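Local coordinates for protein folylpolyglutamate synthase/dihydrofolate synthase (Thermotoga maritima, PDB 1O5Z) that probably adds glutamate to dihydropteroate and to tetrahydrofolyl polyglutamates, spending ATP with magnesium as cofactor in folate biosynthesis, at residues M13-V18 against T91-I96; L19-H24 against K110-M115. All blocks are in the same frame, centred on the assembly; numbering follows the deposited sequence.

Both contacts hang on helix 12-23, whose first half meets the 91-96 turn in contact 1 and whose second half meets helix 105-122 in contact 2. Their centres are about 8 Å apart, on the same side of the chain's centre, and side chains run from one into the other. Phe-92 of contact 1 packs on three residues of the 19-24 segment, with CG 3.6 Å from Leu-19 CD2 and CZ 3.6 Å from Leu-22 CD1, while Val-18 CG2 lies 3.7 Å from Tyr-112 CG. The first contact is buried and the second lies at the surface. Segments 91-96 and 110-115 fall within the Mur ligase middle domain; both contacts therefore join helix 12-23 to parts of that domain.

Contact 1: M13-V18 against T91-I96; sequences MAYLEV and TFRERI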
# COMPACT_ATOMS: atom_id res chain seq x y z
N MET A 13 -8.10 25.50 -0.29
CA MET A 13 -9.52 25.30 -0.01
C MET A 13 -10.20 24.63 -1.16
O MET A 13 -11.18 23.90 -0.98
CB MET A 13 -10.21 26.62 0.24
CG MET A 13 -11.44 26.50 1.16
SD MET A 13 -11.17 26.51 2.99
CE MET A 13 -11.41 24.79 3.50
N ALA A 14 -9.71 24.89 -2.37
CA ALA A 14 -10.24 24.25 -3.57
C ALA A 14 -9.90 22.77 -3.54
O ALA A 14 -10.74 21.92 -3.81
CB ALA A 14 -9.66 24.93 -4.80
N TYR A 15 -8.67 22.47 -3.19
CA TYR A 15 -8.24 21.09 -2.91
C TYR A 15 -9.15 20.35 -1.91
O TYR A 15 -9.63 19.27 -2.18
CB TYR A 15 -6.81 21.07 -2.45
CG TYR A 15 -6.36 19.70 -1.96
CD1 TYR A 15 -6.01 18.69 -2.84
CD2 TYR A 15 -6.25 19.43 -0.58
CE1 TYR A 15 -5.57 17.43 -2.37
CE2 TYR A 15 -5.83 18.18 -0.12
CZ TYR A 15 -5.50 17.19 -1.02
OH TYR A 15 -5.09 15.98 -0.54
N LEU A 16 -9.38 20.91 -0.73
CA LEU A 16 -10.32 20.29 0.22
C LEU A 16 -11.71 20.05 -0.39
O LEU A 16 -12.31 18.98 -0.20
CB LEU A 16 -10.43 21.12 1.47
CG LEU A 16 -9.18 21.19 2.32
CD1 LEU A 16 -9.57 21.95 3.61
CD2 LEU A 16 -8.55 19.83 2.64
N GLU A 17 -12.17 21.02 -1.16
CA GLU A 17 -13.48 20.93 -1.85
C GLU A 17 -13.49 19.83 -2.92
O GLU A 17 -14.49 19.15 -3.13
CB GLU A 17 -13.80 22.31 -2.47
CG GLU A 17 -15.22 22.85 -2.33
CD GLU A 17 -15.81 22.76 -0.92
OE1 GLU A 17 -15.71 23.75 -0.11
OE2 GLU A 17 -16.44 21.70 -0.66
N VAL A 18 -12.36 19.64 -3.60
CA VAL A 18 -12.21 18.46 -4.45
C VAL A 18 -12.40 17.19 -3.65
O VAL A 18 -13.04 16.25 -4.11
CB VAL A 18 -10.81 18.35 -5.12
CG1 VAL A 18 -10.64 17.00 -5.73
CG2 VAL A 18 -10.63 19.41 -6.16
N THR A 91 -2.30 11.36 3.84
CA THR A 91 -2.85 12.30 2.91
C THR A 91 -3.23 11.61 1.64
O THR A 91 -2.55 10.74 1.16
CB THR A 91 -1.90 13.47 2.59
OG1 THR A 91 -2.47 14.21 1.51
CG2 THR A 91 -0.56 12.97 2.05
N PHE A 92 -4.35 12.05 1.09
CA PHE A 92 -4.84 11.61 -0.20
C PHE A 92 -3.76 11.65 -1.27
O PHE A 92 -3.76 10.83 -2.19
CB PHE A 92 -6.02 12.50 -0.58
CG PHE A 92 -6.50 12.29 -1.95
CD1 PHE A 92 -7.53 11.39 -2.21
CD2 PHE A 92 -5.92 12.99 -2.99
CE1 PHE A 92 -8.00 11.19 -3.53
CE2 PHE A 92 -6.35 12.81 -4.29
CZ PHE A 92 -7.41 11.90 -4.56
N ARG A 93 -2.84 12.59 -1.16
CA ARG A 93 -1.82 12.77 -2.18
C ARG A 93 -0.74 11.64 -2.29
O ARG A 93 -0.01 11.55 -3.32
CB ARG A 93 -1.24 14.18 -2.02
CG ARG A 93 -2.31 15.25 -2.23
CD ARG A 93 -2.06 16.52 -1.45
NE ARG A 93 -0.65 16.73 -1.60
CZ ARG A 93 0.26 16.71 -0.68
NH1 ARG A 93 -0.06 16.68 0.60
NH2 ARG A 93 1.51 16.80 -1.07
N GLU A 94 -0.66 10.78 -1.27
CA GLU A 94 0.10 9.52 -1.38
C GLU A 94 -0.30 8.63 -2.58
O GLU A 94 0.47 7.77 -3.05
CB GLU A 94 -0.13 8.66 -0.11
CG GLU A 94 0.47 9.20 1.16
CD GLU A 94 -0.11 8.55 2.40
OE1 GLU A 94 -0.54 7.38 2.33
OE2 GLU A 94 -0.15 9.23 3.45
N ARG A 95 -1.54 8.81 -3.04
CA ARG A 95 -2.12 7.92 -4.04
C ARG A 95 -1.53 8.14 -5.41
O ARG A 95 -1.54 7.25 -6.20
CB ARG A 95 -3.65 8.10 -4.13
CG ARG A 95 -4.41 7.66 -2.91
CD ARG A 95 -5.81 8.13 -2.88
NE ARG A 95 -6.47 7.69 -1.66
CZ ARG A 95 -7.25 6.60 -1.56
NH1 ARG A 95 -7.79 6.31 -0.38
NH2 ARG A 95 -7.52 5.83 -2.63
N ILE A 96 -1.03 9.36 -5.67
CA ILE A 96 -0.55 9.75 -7.01
C ILE A 96 0.79 10.47 -6.90
O ILE A 96 0.90 11.48 -6.24
CB ILE A 96 -1.57 10.66 -7.70
CG1 ILE A 96 -2.97 10.02 -7.67
CG2 ILE A 96 -1.18 10.93 -9.11
CD1 ILE A 96 -4.03 10.92 -8.22
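A buried helix-to-loop contact joins Tyr-15, on the N-terminal helix 12-23, to the 3-10 turn of residues 92-95 that leads into strand 96-98 of the Mur ligase middle domain. An ST turn leads into the 3-10 turn: Thr-91 OG1 accepts from Arg-93 N at 3.1 Å, with a nearly straight N-H...O angle of 167°. Tyr-15 supplies the helix side of the contact. With CG anti to the backbone N (chi1 172°), its ring reaches out from the helix and brings the hydroxyl end against the turn. Tyr-15 OH lies 3.6 Å from Phe-92 CB, and the aliphatic part of Arg-93 crosses the same end of the ring, its CD 3.5 Å from Tyr-15 CZ. The guanidinium plane is turned 73° from the phenol, so the two are far from stacked; Arg-93 NE is instead hydrogen-bonded to Ile-103 O. Polar atoms of both segments converge on Glu-439, near the C-terminus: its OE1 is hydrogen-bonded to both Tyr-15 OH and Thr-91 OG1, and its OE2 to the backbone N of Phe-92. A phenylalanine in place of Tyr-15 would probably leave Glu-439 without one of these partners and open a small gap beside Arg-93. Just ahead of the turn, Thr-91 N donates to Glu-94 OE2 at 3.1 Å, from above the carboxylate plane.

Contact 2: L19-H24 against K110-M115; sequences LRYLYH and KIYETM
Segment 19-24, in the last part of helix 12-23, and segment 110-115 of helix 105-122 face each other with Tyr-21 CA 10.0 Å from Tyr-112 CA, bridged by these two tyrosines. Both point toward the opposite segment, and each carries CG anti to its backbone N (chi1 161° for Tyr-21, 174° for Tyr-112), which carries each ring out toward the other helix. Tyr-112 lays the CE1 side of its phenol over one face of the Tyr-21 ring, with CE1 3.7 Å from Tyr-21 CD1. The Tyr-112 hydroxyl oxygen comes over the same face, offset from the ring centre, 3.9 Å from Tyr-21 CG. The ring centroids are 5.3 Å apart with the planes inclined at 56°, and the meeting is one of van der Waals contact. The phenol oxygen of Tyr-21 has its own polar partner in Asp-123 OD1, which anchors the hydroxyl to the residue that follows helix 105-122. Within the 110-115 segment, Lys-110 O accepts from both Thr-114 N and Thr-114 OG1, the hydroxyl at 3.1 Å. Leu-119, two turns beyond Tyr-112 on helix 105-122, touches both tyrosines, while Leu-22 and Met-115 pack on helix 132-146, so that the three helices meet beside the pair.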
# COMPACT_ATOMS: atom_id res chain seq x y z
N LEU A 19 -11.79 17.13 -2.46
CA LEU A 19 -11.86 15.90 -1.64
C LEU A 19 -13.28 15.70 -1.11
O LEU A 19 -13.75 14.59 -1.03
CB LEU A 19 -10.86 15.91 -0.49
CG LEU A 19 -9.37 15.92 -0.81
CD1 LEU A 19 -8.57 15.82 0.50
CD2 LEU A 19 -9.03 14.84 -1.77
N ARG A 20 -13.96 16.78 -0.78
CA ARG A 20 -15.38 16.65 -0.46
C ARG A 20 -16.19 16.02 -1.62
O ARG A 20 -17.01 15.16 -1.37
CB ARG A 20 -15.96 17.98 -0.02
CG ARG A 20 -15.30 18.45 1.27
CD ARG A 20 -16.01 19.59 1.94
NE ARG A 20 -15.20 20.20 3.00
CZ ARG A 20 -14.40 21.25 2.84
NH1 ARG A 20 -14.28 21.84 1.67
NH2 ARG A 20 -13.72 21.73 3.87
N TYR A 21 -15.95 16.45 -2.86
CA TYR A 21 -16.64 15.88 -4.02
C TYR A 21 -16.25 14.40 -4.11
O TYR A 21 -17.11 13.55 -4.26
CB TYR A 21 -16.36 16.67 -5.36
CG TYR A 21 -16.67 15.85 -6.64
CD1 TYR A 21 -15.75 14.88 -7.11
CD2 TYR A 21 -17.90 15.98 -7.32
CE1 TYR A 21 -16.03 14.08 -8.21
CE2 TYR A 21 -18.20 15.19 -8.46
CZ TYR A 21 -17.25 14.22 -8.90
OH TYR A 21 -17.48 13.38 -10.01
N LEU A 22 -14.98 14.07 -4.04
CA LEU A 22 -14.62 12.67 -4.11
C LEU A 22 -15.28 11.80 -2.99
O LEU A 22 -15.79 10.69 -3.23
CB LEU A 22 -13.09 12.51 -4.09
CG LEU A 22 -12.35 13.00 -5.34
CD1 LEU A 22 -10.84 12.93 -5.14
CD2 LEU A 22 -12.76 12.15 -6.52
N TYR A 23 -15.25 12.31 -1.77
CA TYR A 23 -15.68 11.53 -0.64
C TYR A 23 -17.20 11.59 -0.45
O TYR A 23 -17.72 10.89 0.39
CB TYR A 23 -14.96 12.00 0.62
CG TYR A 23 -13.44 11.87 0.61
CD1 TYR A 23 -12.66 12.77 1.29
CD2 TYR A 23 -12.80 10.83 -0.03
CE1 TYR A 23 -11.28 12.65 1.33
CE2 TYR A 23 -11.40 10.71 -0.01
CZ TYR A 23 -10.67 11.62 0.65
OH TYR A 23 -9.31 11.54 0.68
N HIS A 24 -17.92 12.40 -1.22
CA HIS A 24 -19.38 12.26 -1.31
C HIS A 24 -19.79 10.97 -2.09
O HIS A 24 -20.95 10.56 -2.02
CB HIS A 24 -20.07 13.53 -1.93
CG HIS A 24 -20.27 13.46 -3.43
ND1 HIS A 24 -19.25 13.15 -4.32
CD2 HIS A 24 -21.37 13.67 -4.21
CE1 HIS A 24 -19.71 13.16 -5.56
NE2 HIS A 24 -20.99 13.46 -5.52
N LYS A 110 -6.01 21.08 -10.30
CA LYS A 110 -5.91 21.24 -11.75
C LYS A 110 -6.48 20.07 -12.53
O LYS A 110 -7.28 20.26 -13.44
CB LYS A 110 -4.45 21.47 -12.19
CG LYS A 110 -3.95 22.95 -12.02
CD LYS A 110 -2.40 23.01 -12.19
CE LYS A 110 -1.91 24.34 -12.80
NZ LYS A 110 -1.00 24.12 -14.02
N ILE A 111 -6.05 18.86 -12.21
CA ILE A 111 -6.60 17.70 -12.86
C ILE A 111 -8.10 17.59 -12.61
O ILE A 111 -8.86 17.29 -13.53
CB ILE A 111 -5.87 16.40 -12.49
CG1 ILE A 111 -4.65 16.19 -13.40
CG2 ILE A 111 -6.75 15.15 -12.73
CD1 ILE A 111 -3.49 16.63 -12.79
N TYR A 112 -8.55 17.86 -11.40
CA TYR A 112 -9.96 17.85 -11.17
C TYR A 112 -10.72 18.87 -12.07
O TYR A 112 -11.73 18.56 -12.65
CB TYR A 112 -10.27 18.10 -9.69
CG TYR A 112 -11.74 18.20 -9.52
CD1 TYR A 112 -12.53 17.06 -9.47
CD2 TYR A 112 -12.35 19.44 -9.51
CE1 TYR A 112 -13.88 17.17 -9.37
CE2 TYR A 112 -13.67 19.56 -9.42
CZ TYR A 112 -14.44 18.42 -9.35
OH TYR A 112 -15.82 18.58 -9.28
N GLU A 113 -10.23 20.08 -12.20
CA GLU A 113 -10.89 21.07 -13.01
C GLU A 113 -10.96 20.70 -14.49
O GLU A 113 -11.98 20.90 -15.14
CB GLU A 113 -10.24 22.40 -12.78
CG GLU A 113 -10.75 22.94 -11.47
CD GLU A 113 -10.11 24.24 -11.04
OE1 GLU A 113 -9.12 24.71 -11.72
OE2 GLU A 113 -10.61 24.79 -10.01
N THR A 114 -9.89 20.10 -14.99
CA THR A 114 -9.93 19.41 -16.30
C THR A 114 -11.05 18.37 -16.48
O THR A 114 -11.73 18.39 -17.50
CB THR A 114 -8.59 18.78 -16.56
OG1 THR A 114 -7.62 19.81 -16.48
CG2 THR A 114 -8.49 18.27 -17.99
N MET A 115 -11.24 17.50 -15.49
CA MET A 115 -12.24 16.42 -15.56
C MET A 115 -13.66 16.85 -15.22
O MET A 115 -14.61 16.22 -15.65
CB MET A 115 -11.85 15.32 -14.57
CG MET A 115 -10.52 14.72 -14.86
SD MET A 115 -9.96 13.66 -13.51
CE MET A 115 -11.26 12.45 -13.55